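Local coordinates for oxidoreductase (Listeria innocua, PDB 3E18) that binds NAD through a Rossmann-fold domain and probably acts as a dehydrogenase of the GFO/IDH/MocA family, at the interface of chains A and B. Numbering follows the deposited sequence. Chains: chain A/B, oxidoreductase.

The interface of chains A and B. Residues chain A 275-278, 281; chain B 125, 128, 177, 253.
With CG anti to its own carbonyl carbon (chi1 -67°) and the chain extended from CG to NE, B:Arg125 reaches across to A:Ala276; B:Asp128, its CG also anti to the carbonyl carbon (chi1 -78°), meets the backbone of A:Gln278. The contact illustrates how a hairpin-like tip, formed here by strands 274-276 and 279-281 of chain A, can be held largely through its backbone by side chains of the other chain. The guanidinium grips one carbonyl oxygen end-on: NH1 of B:Arg125 donates a hydrogen bond to A:Ala276 O at 2.6 Å, from above the carbonyl plane, whereas NH2 donates to the same oxygen at 2.9 Å from nearer that plane. A salt bridge within chain B, from B:Arg125 NH1 to the syn side of B:Asp128 OD2 (2.8 Å), probably helps to fix the rotation of the guanidinium, and B:Trp177 CH2 sits over one of its faces, toward the rim. The other carboxylate oxygen, B:Asp128 OD1, accepts a hydrogen bond from the backbone N of A:Gln278 at 2.8 Å, from above the carboxylate plane. Beside these polar contacts, the methyl of A:Ala276 lies over the face of the B:Trp253 indole, near its centre, CB 3.6 Å from the five-membered ring centroid, a CH-pi contact. The two copies form the deposited assembly, which may or may not be the biological pairing. Water 1 completes the join, linking A:Gly277 N to the carbonyl O of B:Trp253, each 2.8 Å from the water oxygen.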
loop_
_atom_site.group_PDB
_atom_site.type_symbol
_atom_site.label_atom_id
_atom_site.label_comp_id
_atom_site.label_asym_id
_atom_site.label_seq_id
_atom_site.Cartn_x
_atom_site.Cartn_y
_atom_site.Cartn_z
ATOM N N LYS A 275 -13.549 14.849 -15.847
ATOM C CA LYS A 275 -12.215 14.992 -16.399
ATOM C C LYS A 275 -11.237 14.471 -15.339
ATOM O O LYS A 275 -11.086 15.070 -14.266
ATOM C CB LYS A 275 -11.943 16.471 -16.719
ATOM C CG LYS A 275 -10.513 16.811 -17.181
ATOM C CD LYS A 275 -10.422 17.092 -18.687
ATOM C CE LYS A 275 -10.239 15.819 -19.510
ATOM N NZ LYS A 275 -10.074 16.125 -20.955
ATOM N N ALA A 276 -10.600 13.341 -15.632
ATOM C CA ALA A 276 -9.530 12.823 -14.789
ATOM C C ALA A 276 -8.233 12.868 -15.588
ATOM O O ALA A 276 -8.011 12.023 -16.448
ATOM C CB ALA A 276 -9.837 11.406 -14.361
ATOM N N GLY A 277 -7.391 13.859 -15.308
ATOM C CA GLY A 277 -6.175 14.076 -16.094
ATOM C C GLY A 277 -6.516 14.345 -17.554
ATOM O O GLY A 277 -7.319 15.231 -17.851
ATOM N N GLN A 278 -5.944 13.544 -18.454
ATOM C CA GLN A 278 -6.122 13.738 -19.902
ATOM C C GLN A 278 -7.323 13.021 -20.503
ATOM O O GLN A 278 -7.545 13.096 -21.716
ATOM C CB GLN A 278 -4.858 13.329 -20.671
ATOM C CG GLN A 278 -3.648 14.179 -20.379
ATOM C CD GLN A 278 -3.786 15.611 -20.879
ATOM O OE1 GLN A 278 -3.535 15.898 -22.044
ATOM N NE2 GLN A 278 -4.177 16.512 -19.991
ATOM N N THR A 281 -13.494 9.772 -17.496
ATOM C CA THR A 281 -13.708 8.496 -16.807
ATOM C C THR A 281 -15.095 8.367 -16.177
ATOM O O THR A 281 -15.592 9.294 -15.535
ATOM C CB THR A 281 -12.608 8.195 -15.742
ATOM O OG1 THR A 281 -12.787 6.865 -15.230
ATOM C CG2 THR A 281 -12.638 9.209 -14.579
ATOM N N ARG B 125 -1.567 9.435 -20.681
ATOM C CA ARG B 125 -1.513 9.844 -19.279
ATOM C C ARG B 125 -0.151 10.335 -18.777
ATOM O O ARG B 125 -0.047 10.786 -17.645
ATOM C CB ARG B 125 -2.174 8.814 -18.351
ATOM C CG ARG B 125 -3.690 8.742 -18.598
ATOM C CD ARG B 125 -4.481 8.116 -17.456
ATOM N NE ARG B 125 -5.932 8.268 -17.671
ATOM C CZ ARG B 125 -6.652 9.307 -17.253
ATOM N NH1 ARG B 125 -6.072 10.312 -16.597
ATOM N NH2 ARG B 125 -7.958 9.342 -17.485
ATOM N N ASP B 128 -0.846 13.843 -17.978
ATOM C CA ASP B 128 -1.745 14.137 -16.844
ATOM C C ASP B 128 -1.079 15.156 -15.929
ATOM O O ASP B 128 0.081 14.979 -15.543
ATOM C CB ASP B 128 -2.019 12.889 -16.005
ATOM C CG ASP B 128 -3.047 11.960 -16.635
ATOM O OD1 ASP B 128 -3.515 12.244 -17.748
ATOM O OD2 ASP B 128 -3.399 10.941 -16.002
ATOM N N TRP B 177 -5.930 0.063 -16.198
ATOM C CA TRP B 177 -5.401 1.249 -15.540
ATOM C C TRP B 177 -3.961 1.060 -15.121
ATOM O O TRP B 177 -3.201 2.011 -15.104
ATOM C CB TRP B 177 -6.268 1.632 -14.339
ATOM C CG TRP B 177 -7.296 2.639 -14.692
ATOM C CD1 TRP B 177 -8.587 2.407 -15.093
ATOM C CD2 TRP B 177 -7.115 4.057 -14.716
ATOM N NE1 TRP B 177 -9.218 3.598 -15.350
ATOM C CE2 TRP B 177 -8.337 4.626 -15.128
ATOM C CE3 TRP B 177 -6.030 4.901 -14.433
ATOM C CZ2 TRP B 177 -8.512 6.002 -15.252
ATOM C CZ3 TRP B 177 -6.209 6.277 -14.552
ATOM C CH2 TRP B 177 -7.441 6.806 -14.956
ATOM N N TRP B 253 -7.945 14.120 -8.535
ATOM C CA TRP B 253 -7.855 14.690 -9.870
ATOM C C TRP B 253 -8.036 16.211 -9.935
ATOM O O TRP B 253 -7.665 16.836 -10.929
ATOM C CB TRP B 253 -8.894 14.025 -10.762
ATOM C CG TRP B 253 -8.770 12.526 -10.856
ATOM C CD1 TRP B 253 -9.630 11.599 -10.345
ATOM C CD2 TRP B 253 -7.729 11.793 -11.509
ATOM N NE1 TRP B 253 -9.194 10.327 -10.644
ATOM C CE2 TRP B 253 -8.031 10.417 -11.364
ATOM C CE3 TRP B 253 -6.578 12.162 -12.221
ATOM C CZ2 TRP B 253 -7.215 9.407 -11.895
ATOM C CZ3 TRP B 253 -5.771 11.161 -12.746
ATOM C CH2 TRP B 253 -6.098 9.797 -12.585
HETATM O O HOH W 1 -7.405 16.113 -13.602
#